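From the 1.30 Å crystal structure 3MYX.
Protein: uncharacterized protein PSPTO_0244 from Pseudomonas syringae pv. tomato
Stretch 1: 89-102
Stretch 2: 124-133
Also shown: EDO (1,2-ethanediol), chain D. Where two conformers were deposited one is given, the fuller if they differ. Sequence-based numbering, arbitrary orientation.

Stretch 1 (89-102) TGESAVIGRGTQVR
Stretch 2 (124-133) KSGITALDRL

How does the start of stretch 2 meet the turn in stretch 1? Lys 124 and Ser 125 lie, in extended conformation, against the type II turn from Gly 96 to Thr 99. Lys 124 O is 3.4 Å from Gly 96 CA in a CA-H...O contact, and an ideal CB on Gly 96 would clash with that oxygen at 2.0 Å. One water accepts from both Lys 124 N (3.0 Å) and Arg 97 N (2.9 Å). Ser 125, chi1 p, packs its CB 3.5 Å from Arg 97 O.

What does Gly 126 contribute? Its phi/psi of 128°/169° call for glycine, and both of its backbone polar groups bond to stretch 1. Gly 126 N donates to Thr 99 OG1 at 2.8 Å, while Gly 126 O accepts from Gly 96 N at 2.9 Å. Thr 99, chi1 m, donates its own hydroxyl in a hydrogen bond to Gly 96 O, with OG1 to O at 2.6 Å, so OG1 accepts from Gly 126 N and donates to Gly 96 O, joining the turn to stretch 2. Thr 99 N to Gly 96 O, 3.3 Å, closes the turn.

How are the two strands paired? They run antiparallel, with axes at 161° and a closest approach of 4.6 Å. Ile 127 faces Ile 95 in a non-hydrogen-bonded pair (CA to CA 4.8 Å), Thr 128 faces Val 94 in a hydrogen-bonded pair (CA to CA 5.1 Å), and Ala 129 faces Ala 93 in a non-hydrogen-bonded pair (CA to CA 4.3 Å). The central ring is closed by Val 94 N to Thr 128 O, 2.8 Å, and Thr 128 N to Val 94 O, 2.9 Å. Ile 127, chi1 m and chi2 t, shares a face with Ala 93, Ile 95 and Ala 129; its CG2 is 4.3 Å from Ala 93 CB, and its CD1 reaches 4.3 Å from Val 101 CG2 (Val 101 chi1 p). Thr 128 (chi1 m) and Val 94 (chi1 t) occupy the other face.

How does the contact end beyond Ala 129? Leu 130, chi1 m and chi2 t, brings CD1 to 4.0 Å from Val 94 CG2, and its N donates to Ser 92 O at 3.1 Å. A second water donates to Leu 130 O (2.6 Å) and accepts from Ser 92 N (3.1 Å), bridging where the backbones have separated. Arg 132, with chi angles m, t, p and 85°, turns back: its NH1 donates to Gly 90 O at 2.7 Å, the oxygen lying near the guanidinium plane.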

ATOM      1  N   THR A  89     -11.287  -9.733  -0.131  1.00  8.98           N
ATOM      2  CA  THR A  89     -11.016  -8.722  -1.149  1.00  8.25           C
ATOM      3  C   THR A  89     -11.447  -7.341  -0.692  1.00  8.07           C
ATOM      4  O   THR A  89     -12.558  -7.146  -0.201  1.00  9.56           O
ATOM      5  CB  THR A  89     -11.685  -9.112  -2.457  1.00 10.06           C
ATOM      6  OG1 THR A  89     -11.115 -10.363  -2.870  1.00 12.06           O
ATOM      7  CG2 THR A  89     -11.489  -8.050  -3.550  1.00  9.76           C
ATOM      8  N   GLY A  90     -10.539  -6.390  -0.848  1.00  8.14           N
ATOM      9  CA  GLY A  90     -10.793  -5.014  -0.457  1.00  8.14           C
ATOM     10  C   GLY A  90     -10.453  -4.654   0.971  1.00  7.32           C
ATOM     11  O   GLY A  90     -10.610  -3.493   1.361  1.00  8.87           O
ATOM     12  N   GLU A  91     -10.011  -5.635   1.751  1.00  6.96           N
ATOM     13  CA  GLU A  91      -9.687  -5.435   3.153  1.00  6.64           C
ATOM     14  C   GLU A  91      -8.185  -5.453   3.327  1.00  6.71           C
ATOM     15  O   GLU A  91      -7.466  -6.058   2.534  1.00  7.31           O
ATOM     16  CB  GLU A  91     -10.367  -6.494   4.027  1.00  6.46           C
ATOM     17  CG  GLU A  91     -11.880  -6.432   3.917  1.00  8.16           C
ATOM     18  CD  GLU A  91     -12.620  -7.405   4.795  1.00 10.00           C
ATOM     19  OE1 GLU A  91     -12.109  -8.502   5.095  1.00 11.55           O
ATOM     20  OE2 GLU A  91     -13.759  -7.063   5.191  1.00 14.11           O
ATOM     21  N   SER A  92      -7.726  -4.778   4.382  1.00  6.81           N
ATOM     22  CA  SER A  92      -6.314  -4.552   4.601  0.70  6.17           C
ATOM     23  C   SER A  92      -5.951  -4.679   6.083  1.00  6.24           C
ATOM     24  O   SER A  92      -6.789  -4.479   6.971  1.00  7.25           O
ATOM     25  CB  SER A  92      -5.957  -3.152   4.074  0.70  6.29           C
ATOM     26  OG  SER A  92      -4.573  -2.883   4.210  0.70  5.87           O
ATOM     27  N   ALA A  93      -4.700  -5.048   6.333  1.00  5.86           N
ATOM     28  CA  ALA A  93      -4.143  -5.116   7.668  1.00  6.00           C
ATOM     29  C   ALA A  93      -2.652  -4.859   7.601  1.00  6.20           C
ATOM     30  O   ALA A  93      -2.038  -4.909   6.529  1.00  6.38           O
ATOM     31  CB  ALA A  93      -4.408  -6.469   8.328  1.00  7.68           C
ATOM     32  N   VAL A  94      -2.081  -4.616   8.777  1.00  6.01           N
ATOM     33  CA  VAL A  94      -0.644  -4.415   8.931  1.00  6.59           C
ATOM     34  C   VAL A  94      -0.085  -5.471   9.887  1.00  5.61           C
ATOM     35  O   VAL A  94      -0.683  -5.741  10.930  1.00  6.94           O
ATOM     36  CB  VAL A  94      -0.327  -3.020   9.546  1.00  7.45           C
ATOM     37  CG1 VAL A  94       1.197  -2.807   9.601  1.00 10.21           C
ATOM     38  CG2 VAL A  94      -1.023  -1.949   8.758  1.00  9.64           C
ATOM     39  N   ILE A  95       1.030  -6.082   9.502  1.00  4.94           N
ATOM     40  CA  ILE A  95       1.833  -6.927  10.392  1.00  5.60           C
ATOM     41  C   ILE A  95       3.010  -6.077  10.859  1.00  5.19           C
ATOM     42  O   ILE A  95       3.831  -5.651  10.041  1.00  5.82           O
ATOM     43  CB  ILE A  95       2.366  -8.174   9.660  1.00  5.70           C
ATOM     44  CG1 ILE A  95       1.209  -8.995   9.076  1.00  6.61           C
ATOM     45  CG2 ILE A  95       3.206  -9.012  10.606  1.00  6.58           C
ATOM     46  CD1 ILE A  95       1.635 -10.164   8.177  1.00  7.63           C
ATOM     47  N   GLY A  96       3.083  -5.776  12.147  1.00  5.53           N
ATOM     48  CA  GLY A  96       4.189  -5.016  12.645  1.00  5.64           C
ATOM     49  C   GLY A  96       5.467  -5.824  12.632  1.00  5.18           C
ATOM     50  O   GLY A  96       5.459  -7.082  12.676  1.00  5.76           O
ATOM     51  N   ARG A  97       6.598  -5.139  12.595  1.00  5.58           N
ATOM     52  CA  ARG A  97       7.885  -5.820  12.689  0.60  6.07           C
ATOM     53  C   ARG A  97       7.967  -6.599  14.020  1.00  6.59           C
ATOM     54  O   ARG A  97       7.602  -6.081  15.072  1.00  6.63           O
ATOM     55  CB  ARG A  97       9.027  -4.797  12.564  0.60  6.81           C
ATOM     56  CG  ARG A  97      10.337  -5.371  12.071  0.60  8.07           C
ATOM     57  CD  ARG A  97      11.393  -4.273  11.905  0.60  8.54           C
ATOM     58  NE  ARG A  97      12.608  -4.744  11.225  0.60  9.42           N
ATOM     59  CZ  ARG A  97      12.895  -4.607   9.917  0.60  7.69           C
ATOM     60  NH1 ARG A  97      12.064  -3.971   9.065  0.60  3.82           N
ATOM     61  NH2 ARG A  97      14.050  -5.119   9.446  0.60  6.55           N
ATOM     62  N   GLY A  98       8.446  -7.842  13.951  1.00  6.71           N
ATOM     63  CA  GLY A  98       8.646  -8.689  15.124  1.00  7.48           C
ATOM     64  C   GLY A  98       7.461  -9.541  15.508  1.00  8.13           C
ATOM     65  O   GLY A  98       7.558 -10.337  16.443  1.00 10.32           O
ATOM     66  N   THR A  99       6.340  -9.395  14.808  1.00  7.04           N
ATOM     67  CA  THR A  99       5.126 -10.128  15.151  1.00  6.57           C
ATOM     68  C   THR A  99       5.296 -11.635  14.944  1.00  6.43           C
ATOM     69  O   THR A  99       5.767 -12.071  13.902  1.00  6.73           O
ATOM     70  CB  THR A  99       3.932  -9.643  14.292  1.00  6.33           C
ATOM     71  OG1 THR A  99       3.828  -8.220  14.346  1.00  7.19           O
ATOM     72  CG2 THR A  99       2.628 -10.219  14.788  1.00  7.44           C
ATOM     73  N   GLN A 100       4.900 -12.421  15.949  1.00  6.24           N
ATOM     74  CA  GLN A 100       4.752 -13.859  15.760  1.00  6.34           C
ATOM     75  C   GLN A 100       3.425 -14.058  15.047  1.00  6.57           C
ATOM     76  O   GLN A 100       2.367 -13.717  15.575  1.00  8.31           O
ATOM     77  CB  GLN A 100       4.763 -14.594  17.081  1.00  6.75           C
ATOM     78  CG  GLN A 100       4.762 -16.090  16.919  1.00  8.90           C
ATOM     79  CD  GLN A 100       4.483 -16.795  18.221  1.00 13.36           C
ATOM     80  OE1 GLN A 100       3.365 -16.760  18.722  1.00 14.88           O
ATOM     81  NE2 GLN A 100       5.492 -17.456  18.756  1.00 19.14           N
ATOM     82  N   VAL A 101       3.465 -14.541  13.811  1.00  6.32           N
ATOM     83  CA  VAL A 101       2.260 -14.516  12.986  1.00  7.00           C
ATOM     84  C   VAL A 101       2.152 -15.753  12.112  1.00  6.70           C
ATOM     85  O   VAL A 101       3.146 -16.221  11.536  1.00  8.59           O
ATOM     86  CB  VAL A 101       2.193 -13.217  12.128  1.00  7.03           C
ATOM     87  CG1 VAL A 101       3.363 -13.138  11.154  1.00  8.19           C
ATOM     88  CG2 VAL A 101       0.852 -13.101  11.401  1.00  7.95           C
ATOM     89  N   ARG A 102       0.931 -16.254  12.009  1.00  6.23           N
ATOM     90  CA  ARG A 102       0.588 -17.282  11.041  1.00  6.87           C
ATOM     91  C   ARG A 102      -0.260 -16.617   9.970  1.00  7.71           C
ATOM     92  O   ARG A 102      -1.231 -15.905  10.275  1.00  8.07           O
ATOM     93  CB  ARG A 102      -0.151 -18.452  11.696  1.00  8.88           C
ATOM     94  CG  ARG A 102      -0.548 -19.562  10.736  1.00  8.59           C
ATOM     95  CD  ARG A 102      -1.057 -20.726  11.552  1.00 12.54           C
ATOM     96  NE  ARG A 102      -1.538 -21.859  10.771  1.00 15.99           N
ATOM     97  CZ  ARG A 102      -0.771 -22.818  10.254  1.00 15.44           C
ATOM     98  NH1 ARG A 102       0.554 -22.794  10.372  1.00 18.76           N
ATOM     99  NH2 ARG A 102      -1.338 -23.802   9.586  1.00 16.82           N
ATOM    100  N   LYS A 124       7.118  -2.334  16.711  1.00  6.48           N
ATOM    101  CA  LYS A 124       5.746  -2.185  17.200  1.00  6.31           C
ATOM    102  C   LYS A 124       4.972  -3.390  16.672  1.00  6.18           C
ATOM    103  O   LYS A 124       4.443  -3.375  15.564  1.00  7.23           O
ATOM    104  CB  LYS A 124       5.182  -0.869  16.728  1.00  7.54           C
ATOM    105  CG  LYS A 124       3.926  -0.432  17.380  1.00 11.48           C
ATOM    106  CD  LYS A 124       3.733   1.103  17.067  1.00 13.43           C
ATOM    107  CE  LYS A 124       2.702   1.779  17.842  1.00 15.71           C
ATOM    108  NZ  LYS A 124       2.470   3.113  17.339  1.00  9.90           N
ATOM    109  N   SER A 125       5.031  -4.475  17.435  1.00  6.24           N
ATOM    110  CA  SER A 125       4.581  -5.771  16.966  1.00  6.63           C
ATOM    111  C   SER A 125       3.081  -5.959  17.206  1.00  7.07           C
ATOM    112  O   SER A 125       2.489  -5.397  18.127  1.00  9.19           O
ATOM    113  CB  SER A 125       5.365  -6.872  17.661  1.00  6.90           C
ATOM    114  OG  SER A 125       5.139  -6.867  19.055  1.00  8.84           O
ATOM    115  N   GLY A 126       2.486  -6.791  16.368  1.00  6.52           N
ATOM    116  CA  GLY A 126       1.074  -7.089  16.410  1.00  6.39           C
ATOM    117  C   GLY A 126       0.437  -6.893  15.047  1.00  6.48           C
ATOM    118  O   GLY A 126       1.023  -6.322  14.135  1.00  7.87           O
ATOM    119  N   ILE A 127      -0.796  -7.368  14.936  1.00  6.57           N
ATOM    120  CA  ILE A 127      -1.579  -7.184  13.719  0.50  7.00           C
ATOM    121  C   ILE A 127      -2.605  -6.069  13.936  1.00  8.08           C
ATOM    122  O   ILE A 127      -3.279  -6.026  14.958  1.00  9.07           O
ATOM    123  CB  ILE A 127      -2.343  -8.461  13.296  0.50  8.38           C
ATOM    124  CG1 ILE A 127      -1.450  -9.696  13.248  0.50  8.28           C
ATOM    125  CG2 ILE A 127      -3.009  -8.241  11.948  0.50 10.04           C
ATOM    126  CD1 ILE A 127      -2.265 -11.025  13.487  0.50  6.42           C
ATOM    127  N   THR A 128      -2.713  -5.166  12.960  1.00  8.99           N
ATOM    128  CA  THR A 128      -3.683  -4.067  13.003  1.00  8.90           C
ATOM    129  C   THR A 128      -4.601  -4.166  11.780  1.00  9.20           C
ATOM    130  O   THR A 128      -4.137  -4.052  10.657  1.00  9.69           O
ATOM    131  CB  THR A 128      -2.983  -2.674  13.030  1.00 10.25           C
ATOM    132  OG1 THR A 128      -2.095  -2.600  14.151  1.00 12.28           O
ATOM    133  CG2 THR A 128      -3.998  -1.534  13.164  1.00 11.20           C
ATOM    134  N   ALA A 129      -5.892  -4.395  12.011  1.00  8.63           N
ATOM    135  CA  ALA A 129      -6.900  -4.358  10.945  1.00  8.52           C
ATOM    136  C   ALA A 129      -7.215  -2.907  10.596  1.00  8.71           C
ATOM    137  O   ALA A 129      -7.150  -2.025  11.462  1.00 10.07           O
ATOM    138  CB  ALA A 129      -8.166  -5.069  11.400  1.00  9.68           C
ATOM    139  N   LEU A 130      -7.559  -2.654   9.338  1.00  8.02           N
ATOM    140  CA  LEU A 130      -7.793  -1.287   8.832  1.00  7.37           C
ATOM    141  C   LEU A 130      -9.195  -1.192   8.242  1.00  8.19           C
ATOM    142  O   LEU A 130      -9.426  -1.678   7.139  1.00  8.19           O
ATOM    143  CB  LEU A 130      -6.752  -0.909   7.766  1.00  8.29           C
ATOM    144  CG  LEU A 130      -5.278  -1.074   8.141  1.00  9.25           C
ATOM    145  CD1 LEU A 130      -4.400  -0.918   6.888  1.00 11.84           C
ATOM    146  CD2 LEU A 130      -4.833  -0.114   9.236  1.00  9.73           C
ATOM    147  N   ASP A 131     -10.109  -0.532   8.946  1.00  7.46           N
ATOM    148  CA  ASP A 131     -11.511  -0.475   8.517  1.00  7.42           C
ATOM    149  C   ASP A 131     -11.663   0.470   7.313  1.00  7.08           C
ATOM    150  O   ASP A 131     -11.317   1.643   7.416  1.00  7.26           O
ATOM    151  CB  ASP A 131     -12.369   0.017   9.700  1.00  8.46           C
ATOM    152  CG  ASP A 131     -13.877  -0.044   9.458  1.00  9.52           C
ATOM    153  OD1 ASP A 131     -14.320  -0.318   8.328  1.00  9.12           O
ATOM    154  OD2 ASP A 131     -14.619   0.174  10.454  1.00 13.36           O
ATOM    155  N   ARG A 132     -12.235  -0.030   6.211  1.00  7.00           N
ATOM    156  CA  ARG A 132     -12.563   0.797   5.049  1.00  7.35           C
ATOM    157  C   ARG A 132     -13.401   2.016   5.442  1.00  7.41           C
ATOM    158  O   ARG A 132     -13.287   3.064   4.807  1.00  7.80           O
ATOM    159  CB  ARG A 132     -13.345  -0.028   4.009  1.00  8.61           C
ATOM    160  CG  ARG A 132     -12.540  -1.130   3.320  1.00 10.38           C
ATOM    161  CD  ARG A 132     -13.396  -2.115   2.543  1.00 11.47           C
ATOM    162  NE  ARG A 132     -14.013  -1.497   1.378  1.00 10.89           N
ATOM    163  CZ  ARG A 132     -13.442  -1.364   0.181  1.00 10.91           C
ATOM    164  NH1 ARG A 132     -12.207  -1.756  -0.034  1.00 10.29           N
ATOM    165  NH2 ARG A 132     -14.122  -0.795  -0.817  1.00 14.20           N
ATOM    166  N   LEU A 133     -14.259   1.858   6.458  1.00  7.22           N
ATOM    167  CA  LEU A 133     -15.182   2.902   6.901  1.00  7.40           C
ATOM    168  C   LEU A 133     -14.658   3.667   8.112  1.00  7.52           C
ATOM    169  O   LEU A 133     -15.425   4.298   8.831  1.00  7.76           O
ATOM    170  CB  LEU A 133     -16.568   2.308   7.213  1.00  7.39           C
ATOM    171  CG  LEU A 133     -17.274   1.544   6.084  1.00  8.90           C
ATOM    172  CD1 LEU A 133     -18.650   1.026   6.536  1.00 10.98           C
ATOM    173  CD2 LEU A 133     -17.376   2.430   4.849  1.00 11.99           C
TER
HETATM  174  C1  EDO D 239       0.427 -17.551  16.393  1.00 24.19           C
HETATM  175  O1  EDO D 239       1.061 -16.940  17.515  1.00 18.25           O
HETATM  176  C2  EDO D 239       1.455 -17.810  15.312  1.00 24.68           C
HETATM  177  O2  EDO D 239       2.462 -18.734  15.787  1.00 24.44           O
HETATM  178  O   HOH W   1     -10.289  -3.782   5.875  1.00 10.57           O
HETATM  179  O   HOH W   2       6.476  -2.483  13.786  1.00  7.12           O